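Local structure of alkaline serine protease (Pseudoalteromonas sp., 1Y9Z) at residues His234-Pro239 with Phe321-Ser327; Ala42-Thr48 with Gln89-Ile95. The protein hydrolyses peptide bonds as a psychrophilic, subtilisin-like alkaline serine protease. One frame throughout, in Å; residues are numbered along the deposited sequence.

Interaction 1 of 2, residues His234-Pro239 with Phe321-Ser327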
loop_
_atom_site.group_PDB
_atom_site.type_symbol
_atom_site.label_atom_id
_atom_site.label_comp_id
_atom_site.label_asym_id
_atom_site.label_seq_id
_atom_site.Cartn_x
_atom_site.Cartn_y
_atom_site.Cartn_z
ATOM N N HIS A 234 9.772 -12.618 -0.591
ATOM C CA HIS A 234 8.873 -13.333 -1.492
ATOM C C HIS A 234 7.636 -13.902 -0.820
ATOM O O HIS A 234 7.732 -14.684 0.129
ATOM C CB HIS A 234 9.597 -14.473 -2.212
ATOM C CG HIS A 234 10.132 -14.103 -3.560
ATOM N ND1 HIS A 234 9.544 -13.150 -4.362
ATOM C CD2 HIS A 234 11.171 -14.601 -4.271
ATOM C CE1 HIS A 234 10.198 -13.077 -5.508
ATOM N NE2 HIS A 234 11.189 -13.948 -5.478
ATOM N N ASN A 235 6.471 -13.505 -1.324
ATOM C CA ASN A 235 5.202 -13.992 -0.805
ATOM C C ASN A 235 5.018 -15.387 -1.397
ATOM O O ASN A 235 4.320 -15.565 -2.396
ATOM C CB ASN A 235 4.062 -13.071 -1.252
ATOM C CG ASN A 235 2.731 -13.439 -0.626
ATOM O OD1 ASN A 235 1.696 -12.862 -0.963
ATOM N ND2 ASN A 235 2.749 -14.397 0.291
ATOM N N ARG A 236 5.667 -16.368 -0.777
ATOM C CA ARG A 236 5.622 -17.751 -1.232
ATOM C C ARG A 236 4.354 -18.501 -0.858
ATOM O O ARG A 236 3.881 -18.433 0.279
ATOM C CB ARG A 236 6.842 -18.503 -0.688
ATOM C CG ARG A 236 6.917 -19.980 -1.063
ATOM C CD ARG A 236 8.301 -20.522 -0.722
ATOM N NE ARG A 236 8.475 -21.940 -1.028
ATOM C CZ ARG A 236 8.383 -22.918 -0.130
ATOM N NH1 ARG A 236 8.562 -24.179 -0.500
ATOM N NH2 ARG A 236 8.110 -22.637 1.138
ATOM N N LEU A 237 3.816 -19.224 -1.835
ATOM C CA LEU A 237 2.613 -20.024 -1.654
ATOM C C LEU A 237 2.894 -21.440 -2.145
ATOM O O LEU A 237 3.505 -21.627 -3.196
ATOM C CB LEU A 237 1.454 -19.447 -2.471
ATOM C CG LEU A 237 1.049 -17.984 -2.274
ATOM C CD1 LEU A 237 -0.078 -17.648 -3.242
ATOM C CD2 LEU A 237 0.609 -17.750 -0.840
ATOM N N THR A 238 2.457 -22.432 -1.380
ATOM C CA THR A 238 2.643 -23.827 -1.761
ATOM C C THR A 238 1.295 -24.531 -1.673
ATOM O O THR A 238 0.374 -24.043 -1.018
ATOM C CB THR A 238 3.660 -24.543 -0.842
ATOM O OG1 THR A 238 3.201 -24.504 0.514
ATOM C CG2 THR A 238 5.022 -23.877 -0.944
ATOM N N PRO A 239 1.155 -25.687 -2.339
ATOM C CA PRO A 239 -0.107 -26.429 -2.314
ATOM C C PRO A 239 -0.618 -26.777 -0.917
ATOM O O PRO A 239 0.149 -27.164 -0.035
ATOM C CB PRO A 239 0.204 -27.670 -3.151
ATOM C CG PRO A 239 1.681 -27.851 -2.958
ATOM C CD PRO A 239 2.185 -26.437 -3.080
ATOM N N PHE A 321 3.077 -12.899 -6.117
ATOM C CA PHE A 321 2.875 -14.176 -5.458
ATOM C C PHE A 321 3.902 -15.139 -6.034
ATOM O O PHE A 321 4.015 -15.279 -7.254
ATOM C CB PHE A 321 1.476 -14.734 -5.736
ATOM C CG PHE A 321 0.376 -14.015 -5.014
ATOM C CD1 PHE A 321 -0.418 -13.086 -5.676
ATOM C CD2 PHE A 321 0.130 -14.273 -3.670
ATOM C CE1 PHE A 321 -1.446 -12.423 -5.008
ATOM C CE2 PHE A 321 -0.894 -13.615 -2.991
ATOM C CZ PHE A 321 -1.684 -12.688 -3.663
ATOM N N LEU A 322 4.670 -15.779 -5.161
ATOM C CA LEU A 322 5.649 -16.759 -5.605
ATOM C C LEU A 322 4.940 -18.099 -5.493
ATOM O O LEU A 322 4.983 -18.753 -4.448
ATOM C CB LEU A 322 6.895 -16.747 -4.713
ATOM C CG LEU A 322 7.919 -17.859 -4.988
ATOM C CD1 LEU A 322 8.389 -17.804 -6.436
ATOM C CD2 LEU A 322 9.099 -17.709 -4.039
ATOM N N VAL A 323 4.250 -18.483 -6.562
ATOM C CA VAL A 323 3.524 -19.744 -6.589
ATOM C C VAL A 323 4.540 -20.862 -6.798
ATOM O O VAL A 323 5.101 -21.012 -7.882
ATOM C CB VAL A 323 2.479 -19.753 -7.724
ATOM C CG1 VAL A 323 1.676 -21.041 -7.685
ATOM C CG2 VAL A 323 1.556 -18.555 -7.579
ATOM N N ASP A 324 4.770 -21.632 -5.740
ATOM C CA ASP A 324 5.740 -22.723 -5.746
ATOM C C ASP A 324 5.027 -24.075 -5.680
ATOM O O ASP A 324 4.907 -24.676 -4.611
ATOM C CB ASP A 324 6.669 -22.547 -4.542
ATOM C CG ASP A 324 7.945 -23.354 -4.651
ATOM O OD1 ASP A 324 8.766 -23.265 -3.715
ATOM O OD2 ASP A 324 8.138 -24.067 -5.657
ATOM N N ALA A 325 4.565 -24.549 -6.833
ATOM C CA ALA A 325 3.840 -25.811 -6.931
ATOM C C ALA A 325 4.543 -27.016 -6.310
ATOM O O ALA A 325 3.914 -27.809 -5.610
ATOM C CB ALA A 325 3.514 -26.104 -8.393
ATOM N N ASN A 326 5.839 -27.157 -6.568
ATOM C CA ASN A 326 6.594 -28.288 -6.037
ATOM C C ASN A 326 7.381 -27.962 -4.772
ATOM O O ASN A 326 8.197 -28.767 -4.319
ATOM C CB ASN A 326 7.546 -28.825 -7.109
ATOM C CG ASN A 326 6.821 -29.260 -8.367
ATOM O OD1 ASN A 326 5.921 -30.100 -8.319
ATOM N ND2 ASN A 326 7.211 -28.692 -9.502
ATOM N N SER A 327 7.132 -26.786 -4.202
ATOM C CA SER A 327 7.819 -26.361 -2.985
ATOM C C SER A 327 9.330 -26.479 -3.159
ATOM O O SER A 327 10.025 -27.024 -2.300
ATOM C CB SER A 327 7.368 -27.219 -1.801
ATOM O OG SER A 327 5.964 -27.153 -1.621
#
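The run Phe321-Ser327 enters parallel to His234-Pro239, the short strand axes passing 4.6 Å apart at 32°, in the mixed sheet that probably forms the inserted beta-barrel domain. Phe321 lies on the same face as Leu237, whose CD1 packs against Phe321 CD2 at 3.4 Å. Leu322 makes the parallel pair around Arg236: its N donates to Asn235 O (2.8 Å) and its O accepts from Leu237 N (2.9 Å), while its side chain goes to Arg236's face and lies beside His234. Val323 returns to the face of Leu237. Asp324 N donates to Leu237 O (2.8 Å), and its carboxylate forms a salt bridge through OD1 to Arg236 NE (3.0 Å), while also accepting the amides of Asp328 and Ile329; Arg236 NH2 is taken up by Ala247 O. A type I turn then carries the chain off the strand, Ala325 O touching Pro239 CD at 3.4 Å and Ser327 N closing the turn on Asp324 O at 3.1 Å. Strand 232-240 pairs with 321-323, with 243-246 in an antiparallel hairpin, and at His234 with strand 333-336 (Ser333); helix 291-300 covers His234, Leu322 and Asp324, and Tyr244 packs on Leu237 and Val323.

Interaction 2 of 2, residues Ala42-Thr48 with Gln89-Ile95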
loop_
_atom_site.group_PDB
_atom_site.type_symbol
_atom_site.label_atom_id
_atom_site.label_comp_id
_atom_site.label_asym_id
_atom_site.label_seq_id
_atom_site.Cartn_x
_atom_site.Cartn_y
_atom_site.Cartn_z
ATOM N N ALA A 42 1.169 7.020 20.004
ATOM C CA ALA A 42 1.074 8.434 20.357
ATOM C C ALA A 42 0.393 9.386 19.381
ATOM O O ALA A 42 0.641 10.594 19.414
ATOM C CB ALA A 42 2.464 8.960 20.702
ATOM N N ASN A 43 -0.462 8.864 18.511
ATOM C CA ASN A 43 -1.183 9.732 17.588
ATOM C C ASN A 43 -2.394 10.299 18.323
ATOM O O ASN A 43 -2.780 9.793 19.378
ATOM C CB ASN A 43 -1.673 8.956 16.361
ATOM C CG ASN A 43 -0.679 8.977 15.220
ATOM O OD1 ASN A 43 -0.050 9.999 14.955
ATOM N ND2 ASN A 43 -0.549 7.854 14.520
ATOM N N ASN A 44 -2.975 11.362 17.778
ATOM C CA ASN A 44 -4.169 11.959 18.366
ATOM C C ASN A 44 -5.306 11.126 17.803
ATOM O O ASN A 44 -6.075 11.574 16.948
ATOM C CB ASN A 44 -4.315 13.416 17.933
ATOM C CG ASN A 44 -3.080 14.226 18.235
ATOM O OD1 ASN A 44 -2.422 14.008 19.252
ATOM N ND2 ASN A 44 -2.759 15.171 17.361
ATOM N N VAL A 45 -5.395 9.899 18.300
ATOM C CA VAL A 45 -6.380 8.949 17.825
ATOM C C VAL A 45 -7.443 8.582 18.848
ATOM O O VAL A 45 -7.153 8.364 20.026
ATOM C CB VAL A 45 -5.666 7.660 17.333
ATOM C CG1 VAL A 45 -4.883 7.021 18.474
ATOM C CG2 VAL A 45 -6.680 6.684 16.757
ATOM N N THR A 46 -8.684 8.531 18.379
ATOM C CA THR A 46 -9.823 8.166 19.208
ATOM C C THR A 46 -10.649 7.196 18.379
ATOM O O THR A 46 -10.331 6.945 17.217
ATOM C CB THR A 46 -10.694 9.387 19.555
ATOM O OG1 THR A 46 -11.113 10.034 18.349
ATOM C CG2 THR A 46 -9.916 10.367 20.421
ATOM N N GLY A 47 -11.703 6.652 18.970
ATOM C CA GLY A 47 -12.542 5.719 18.244
ATOM C C GLY A 47 -13.864 5.499 18.941
ATOM O O GLY A 47 -14.053 5.923 20.083
ATOM N N THR A 48 -14.787 4.838 18.250
ATOM C CA THR A 48 -16.101 4.554 18.806
ATOM C C THR A 48 -16.355 3.057 18.700
ATOM O O THR A 48 -16.578 2.542 17.609
ATOM C CB THR A 48 -17.206 5.301 18.034
ATOM O OG1 THR A 48 -16.949 6.709 18.070
ATOM C CG2 THR A 48 -18.570 5.023 18.656
ATOM N N GLN A 89 2.152 13.766 14.731
ATOM C CA GLN A 89 1.204 13.767 15.842
ATOM C C GLN A 89 0.351 15.036 15.944
ATOM O O GLN A 89 0.157 15.587 17.031
ATOM C CB GLN A 89 1.977 13.537 17.146
ATOM C CG GLN A 89 2.671 12.181 17.198
ATOM C CD GLN A 89 3.751 12.102 18.258
ATOM O OE1 GLN A 89 4.895 12.499 18.030
ATOM N NE2 GLN A 89 3.392 11.592 19.428
ATOM N N ASN A 90 -0.174 15.477 14.807
ATOM C CA ASN A 90 -1.012 16.671 14.752
ATOM C C ASN A 90 -2.437 16.339 14.312
ATOM O O ASN A 90 -3.407 16.759 14.941
ATOM C CB ASN A 90 -0.405 17.691 13.787
ATOM C CG ASN A 90 0.853 18.334 14.334
ATOM O OD1 ASN A 90 1.860 18.453 13.633
ATOM N ND2 ASN A 90 0.799 18.764 15.590
ATOM N N ALA A 91 -2.555 15.583 13.226
ATOM C CA ALA A 91 -3.861 15.213 12.699
ATOM C C ALA A 91 -4.703 14.436 13.700
ATOM O O ALA A 91 -4.180 13.667 14.507
ATOM C CB ALA A 91 -3.688 14.392 11.432
ATOM N N ASN A 92 -6.013 14.653 13.648
ATOM C CA ASN A 92 -6.937 13.938 14.515
ATOM C C ASN A 92 -7.420 12.748 13.709
ATOM O O ASN A 92 -7.830 12.892 12.557
ATOM C CB ASN A 92 -8.126 14.817 14.894
ATOM C CG ASN A 92 -7.717 16.026 15.693
ATOM O OD1 ASN A 92 -7.245 15.908 16.824
ATOM N ND2 ASN A 92 -7.880 17.204 15.103
ATOM N N ILE A 93 -7.361 11.574 14.322
ATOM C CA ILE A 93 -7.774 10.342 13.669
ATOM C C ILE A 93 -8.861 9.665 14.486
ATOM O O ILE A 93 -8.730 9.522 15.700
ATOM C CB ILE A 93 -6.591 9.362 13.555
ATOM C CG1 ILE A 93 -5.415 10.047 12.857
ATOM C CG2 ILE A 93 -7.017 8.109 12.798
ATOM C CD1 ILE A 93 -4.135 9.236 12.878
ATOM N N HIS A 94 -9.941 9.261 13.822
ATOM C CA HIS A 94 -11.022 8.562 14.506
ATOM C C HIS A 94 -11.143 7.189 13.866
ATOM O O HIS A 94 -11.138 7.059 12.641
ATOM C CB HIS A 94 -12.351 9.307 14.387
ATOM C CG HIS A 94 -13.374 8.851 15.381
ATOM N ND1 HIS A 94 -13.272 9.127 16.727
ATOM C CD2 HIS A 94 -14.490 8.098 15.235
ATOM C CE1 HIS A 94 -14.281 8.564 17.368
ATOM N NE2 HIS A 94 -15.034 7.932 16.485
ATOM N N ILE A 95 -11.248 6.167 14.703
ATOM C CA ILE A 95 -11.331 4.799 14.228
ATOM C C ILE A 95 -12.697 4.156 14.429
ATOM O O ILE A 95 -13.266 4.200 15.520
ATOM C CB ILE A 95 -10.279 3.911 14.948
ATOM C CG1 ILE A 95 -8.882 4.531 14.823
ATOM C CG2 ILE A 95 -10.299 2.499 14.375
ATOM C CD1 ILE A 95 -8.392 4.714 13.398
HETATM O O HOH W 1 -1.883 12.398 15.347
HETATM O O HOH W 2 0.860 11.766 13.176
HETATM O O HOH W 3 -9.470 11.885 17.151
#
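His94 lays one face of its imidazole over the backbone of Gly47, a CH-pi contact in which Gly47 CA stands 3.8 Å from the ring centroid. This is the parallel strand pairing of a beta-alpha-beta crossover in the subtilisin-like alpha/beta domain: strand 44-47 leads through helix 65-74, whose first residue, His65, lines the phenylmethanesulfonic acid pocket, to strand 92-100. Four backbone bonds join the strands in the alternating parallel pattern: Ile93 N to Asn44 O (2.9 Å), Thr46 N to Ile93 O (2.9 Å), Ile95 N to Thr46 O (2.8 Å) and Thr48 N to Ile95 O (3.2 Å). At Gly47 the CA is only 3.2 Å from Ile95 O, and a CB there would collide with that oxygen. The His94 ring also bonds at its edge to two threonines, ND1 with Thr46 OG1 and NE2 with Thr48 OG1, both at 2.8 Å, so it spans residues on either side of Gly47. On the opposite face of the sheet from His94, Val45 CG2 rests on Ile95 CG1 (3.6 Å) and near Ile93 CB (4.2 Å), and Ile28 of the neighbouring strand 25-30 packs on both isoleucines. Before the strands the chains separate, and side chains bridge the gap: Gln89 NE2 donates to Ala42 O (2.9 Å), and Asn44 ND2 makes weak bonds to Gln89 O and Asn90 O, each 3.0 Å. Asn43 ND2 turns to Ala74 O and Tyr33 OH, whereas water 1 fills the split, bound to Asn43 OD1 (3.0 Å), Asn44 N (2.9 Å) and Ala91 O (2.8 Å).

Both interactions are short parallel strand pairings, partly buried, lying on opposite sides of the chain's centre with nearest atoms about 25 Å apart; they share no element. Interaction 2 lies in the catalytic alpha/beta sheet, where Ile93-Ile95 are buried beside strand 25-30 and 44-47 is more open. Interaction 1 belongs to a separate mixed sheet, probably that of the inserted beta-barrel domain, and runs out into an exposed turn. Their chemistry differs accordingly: charge pairing ties strand to turn in 234-239 with 321-327, whereas hydrogen bonds between a histidine and two threonines, and from side-chain amides, with bridging waters, supplement the backbone in 42-48 with 89-95.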